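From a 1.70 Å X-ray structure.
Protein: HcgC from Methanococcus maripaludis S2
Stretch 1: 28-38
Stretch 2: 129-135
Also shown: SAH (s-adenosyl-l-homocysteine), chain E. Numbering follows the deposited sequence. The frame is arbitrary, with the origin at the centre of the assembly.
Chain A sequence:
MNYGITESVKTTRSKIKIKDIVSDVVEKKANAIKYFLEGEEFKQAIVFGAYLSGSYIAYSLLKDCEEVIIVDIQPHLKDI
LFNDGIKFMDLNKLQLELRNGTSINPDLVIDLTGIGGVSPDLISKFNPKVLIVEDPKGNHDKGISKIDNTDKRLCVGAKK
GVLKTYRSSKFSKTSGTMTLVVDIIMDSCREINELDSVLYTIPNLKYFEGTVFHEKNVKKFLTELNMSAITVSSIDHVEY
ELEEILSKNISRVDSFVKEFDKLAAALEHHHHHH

Stretch 1, residues 28-38: KKANAIKYFLE
Stretch 2, residues 129-135: KVLIVED

Ile-132 lies at the centre of the contact. Its CA-to-CB bond points toward the helix, and its side chain is m, t. Its CD1 meets three helix residues: Phe-36 CD2 at 3.8 Å, Ile-33 CG2 at 3.9 Å and Leu-37 CD2 at 4.2 Å. These are apolar contacts at van der Waals range, and they bury hydrocarbon from both elements. Ile-33 (m, t) points sideways. Phe-36 points toward the strand, with chi1 t and chi2 72°.

Val-130 (chi1 t) continues the apolar row. Its CG1 sits 3.8 Å from Leu-37 CD2 and 4.1 Å from Phe-36 CE2, near the plane of the ring and at its edge. Leu-37 (m, t) starts sideways, but its end comes nearer the strand.

The backbones explain this pattern. Residues 28-37 are helical, near -63/-42, in a helix that begins earlier in the chain. Bonds such as Leu-37 N to Ile-33 O, 2.9 Å, hold the turns. Leu-37 relaxes to -77/-14, and Glu-38 leaves helical geometry at 55/36. Residues 130-134 are extended, with Val-130 at -133/134 and Glu-134 at -78/126. The N-to-C directions run nearly antiparallel, at 153°, and the axes approach to 11.0 Å. In register, Leu-37 CA is 8.2 Å from Val-130 CA, Ile-33 CA 8.2 Å from Ile-132 CA, and Lys-29 CA 9.5 Å from Glu-134 CA. Helix steps of four thus match strand steps of two. Leu-131 points away.

At the polar edge, Lys-29 (m, t, t, t) extends to Glu-134 (t, t, chi3 17°). Lys-29 NZ donates to Glu-134 OE2 at 2.8 Å in a buried salt bridge, where opposite charges compensate each other. S-adenosyl-L-homocysteine adjoins the pair. Its N gives a weak hydrogen bond to Glu-134 OE1, 3.1 Å, and its OXT lies 2.8 Å from Lys-29 NZ.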

# COMPACT_ATOMS: atom_id res chain seq x y z
N LYS A 28 -26.55 -0.69 5.17
CA LYS A 28 -26.14 0.66 5.54
C LYS A 28 -26.78 1.71 4.65
O LYS A 28 -27.22 2.76 5.13
CB LYS A 28 -24.61 0.78 5.50
CG LYS A 28 -23.94 0.17 6.71
CD LYS A 28 -22.45 0.04 6.53
CE LYS A 28 -21.82 -0.41 7.85
NZ LYS A 28 -20.35 -0.52 7.82
N LYS A 29 -26.87 1.45 3.35
CA LYS A 29 -27.53 2.40 2.45
C LYS A 29 -29.01 2.52 2.78
O LYS A 29 -29.56 3.64 2.83
CB LYS A 29 -27.33 1.97 0.99
CG LYS A 29 -25.88 2.01 0.53
CD LYS A 29 -25.75 1.73 -0.96
CE LYS A 29 -24.30 1.89 -1.40
NZ LYS A 29 -24.14 1.75 -2.88
N ALA A 30 -29.68 1.40 3.03
CA ALA A 30 -31.10 1.44 3.37
C ALA A 30 -31.33 2.20 4.67
O ALA A 30 -32.29 2.98 4.79
CB ALA A 30 -31.66 0.03 3.47
N ASN A 31 -30.47 1.98 5.67
CA ASN A 31 -30.62 2.68 6.94
C ASN A 31 -30.33 4.17 6.80
O ASN A 31 -30.96 4.99 7.48
CB ASN A 31 -29.72 2.04 7.99
CG ASN A 31 -30.32 0.76 8.54
OD1 ASN A 31 -31.54 0.57 8.52
ND2 ASN A 31 -29.47 -0.14 9.03
N ALA A 32 -29.39 4.55 5.93
CA ALA A 32 -29.16 5.97 5.65
C ALA A 32 -30.42 6.63 5.09
O ALA A 32 -30.78 7.75 5.49
CB ALA A 32 -28.00 6.13 4.68
N ILE A 33 -31.09 5.96 4.16
CA ILE A 33 -32.34 6.48 3.61
C ILE A 33 -33.40 6.56 4.69
O ILE A 33 -34.10 7.57 4.84
CB ILE A 33 -32.78 5.61 2.42
CG1 ILE A 33 -31.86 5.87 1.23
CG2 ILE A 33 -34.25 5.88 2.05
CD1 ILE A 33 -31.94 4.82 0.14
N LYS A 34 -33.52 5.50 5.49
CA LYS A 34 -34.50 5.48 6.58
C LYS A 34 -34.34 6.69 7.48
O LYS A 34 -35.32 7.37 7.81
CB LYS A 34 -34.35 4.19 7.39
CG LYS A 34 -35.33 4.06 8.55
CD LYS A 34 -35.04 2.81 9.37
CE LYS A 34 -35.99 2.68 10.55
NZ LYS A 34 -35.64 1.51 11.40
N TYR A 35 -33.10 6.96 7.90
CA TYR A 35 -32.84 8.07 8.81
C TYR A 35 -33.19 9.40 8.16
O TYR A 35 -33.76 10.29 8.82
CB TYR A 35 -31.37 8.04 9.23
CG TYR A 35 -30.95 9.24 10.03
CD1 TYR A 35 -31.37 9.39 11.34
CD2 TYR A 35 -30.14 10.22 9.48
CE1 TYR A 35 -31.00 10.49 12.08
CE2 TYR A 35 -29.76 11.33 10.22
CZ TYR A 35 -30.19 11.46 11.52
OH TYR A 35 -29.81 12.55 12.26
N PHE A 36 -32.86 9.55 6.88
CA PHE A 36 -33.19 10.77 6.17
C PHE A 36 -34.70 11.00 6.11
O PHE A 36 -35.16 12.14 6.22
CB PHE A 36 -32.59 10.70 4.77
CG PHE A 36 -32.81 11.94 3.95
CD1 PHE A 36 -32.14 13.11 4.24
CD2 PHE A 36 -33.69 11.93 2.88
CE1 PHE A 36 -32.33 14.26 3.47
CE2 PHE A 36 -33.88 13.06 2.11
CZ PHE A 36 -33.20 14.23 2.41
N LEU A 37 -35.47 9.92 5.94
CA LEU A 37 -36.92 10.05 5.76
C LEU A 37 -37.67 10.34 7.06
O LEU A 37 -38.84 10.71 7.00
CB LEU A 37 -37.47 8.78 5.09
CG LEU A 37 -37.02 8.56 3.65
CD1 LEU A 37 -37.61 7.29 3.08
CD2 LEU A 37 -37.40 9.75 2.77
N GLU A 38 -37.04 10.17 8.21
CA GLU A 38 -37.59 10.64 9.48
C GLU A 38 -38.99 10.09 9.74
O GLU A 38 -39.84 10.76 10.34
CB GLU A 38 -37.60 12.16 9.51
CG GLU A 38 -36.20 12.76 9.42
CD GLU A 38 -36.21 14.27 9.30
OE1 GLU A 38 -35.12 14.87 9.40
OE2 GLU A 38 -37.29 14.86 9.08
N LYS A 129 -42.85 14.46 -2.84
CA LYS A 129 -42.50 15.14 -1.60
C LYS A 129 -41.00 15.08 -1.36
O LYS A 129 -40.39 16.07 -0.95
CB LYS A 129 -43.25 14.49 -0.44
CG LYS A 129 -44.75 14.71 -0.49
CD LYS A 129 -45.45 13.93 0.60
CE LYS A 129 -46.96 14.09 0.51
NZ LYS A 129 -47.67 13.08 1.33
N VAL A 130 -40.39 13.93 -1.64
CA VAL A 130 -38.99 13.68 -1.35
C VAL A 130 -38.34 13.05 -2.58
O VAL A 130 -38.91 12.15 -3.20
CB VAL A 130 -38.82 12.76 -0.12
CG1 VAL A 130 -37.36 12.39 0.10
CG2 VAL A 130 -39.39 13.46 1.11
N LEU A 131 -37.17 13.57 -2.94
CA LEU A 131 -36.32 13.00 -3.98
C LEU A 131 -34.97 12.67 -3.36
O LEU A 131 -34.36 13.53 -2.72
CB LEU A 131 -36.14 13.98 -5.14
CG LEU A 131 -35.08 13.59 -6.18
CD1 LEU A 131 -35.52 12.36 -6.93
CD2 LEU A 131 -34.82 14.75 -7.13
N ILE A 132 -34.50 11.43 -3.54
CA ILE A 132 -33.16 11.02 -3.16
C ILE A 132 -32.45 10.51 -4.40
O ILE A 132 -33.00 9.67 -5.11
CB ILE A 132 -33.18 9.92 -2.08
CG1 ILE A 132 -33.88 10.42 -0.82
CG2 ILE A 132 -31.76 9.45 -1.77
CD1 ILE A 132 -34.17 9.35 0.18
N VAL A 133 -31.25 11.03 -4.66
CA VAL A 133 -30.40 10.57 -5.75
C VAL A 133 -29.12 10.01 -5.15
O VAL A 133 -28.48 10.67 -4.33
CB VAL A 133 -30.08 11.71 -6.74
CG1 VAL A 133 -29.11 11.24 -7.85
CG2 VAL A 133 -31.35 12.26 -7.36
N GLU A 134 -28.76 8.79 -5.54
CA GLU A 134 -27.51 8.23 -5.07
C GLU A 134 -26.36 8.83 -5.86
O GLU A 134 -26.38 8.82 -7.10
CB GLU A 134 -27.50 6.71 -5.17
CG GLU A 134 -26.22 6.12 -4.59
CD GLU A 134 -26.24 4.62 -4.47
OE1 GLU A 134 -27.10 3.98 -5.11
OE2 GLU A 134 -25.39 4.09 -3.72
N ASP A 135 -25.38 9.39 -5.15
CA ASP A 135 -24.17 9.92 -5.76
C ASP A 135 -23.20 8.75 -5.98
O ASP A 135 -22.71 8.16 -5.01
CB ASP A 135 -23.56 10.99 -4.86
CG ASP A 135 -22.26 11.56 -5.39
OD1 ASP A 135 -21.83 11.21 -6.50
OD2 ASP A 135 -21.66 12.39 -4.66
N SAH E . -25.50 2.46 -7.26
CA SAH E . -25.95 1.03 -7.33
CB SAH E . -25.52 0.43 -8.67
CG SAH E . -26.44 0.89 -9.80
SD SAH E . -26.04 0.09 -11.34
C SAH E . -25.36 0.20 -6.23
O SAH E . -25.63 -1.02 -6.18
OXT SAH E . -24.62 0.77 -5.41
C5' SAH E . -27.30 0.72 -12.40
C4' SAH E . -28.65 0.03 -12.23
O4' SAH E . -29.67 0.89 -12.74
C3' SAH E . -28.73 -1.24 -13.05
O3' SAH E . -29.64 -2.18 -12.46
C2' SAH E . -29.25 -0.71 -14.37
O2' SAH E . -29.86 -1.70 -15.21
C1' SAH E . -30.25 0.32 -13.92
N9 SAH E . -30.45 1.43 -14.87
C8 SAH E . -29.51 2.04 -15.62
N7 SAH E . -30.07 3.03 -16.35
C5 SAH E . -31.39 3.06 -16.04
C6 SAH E . -32.55 3.87 -16.43
N6 SAH E . -32.42 4.86 -17.34
N1 SAH E . -33.74 3.56 -15.88
C2 SAH E . -33.89 2.58 -14.97
N3 SAH E . -32.88 1.80 -14.57
C4 SAH E . -31.63 2.00 -15.06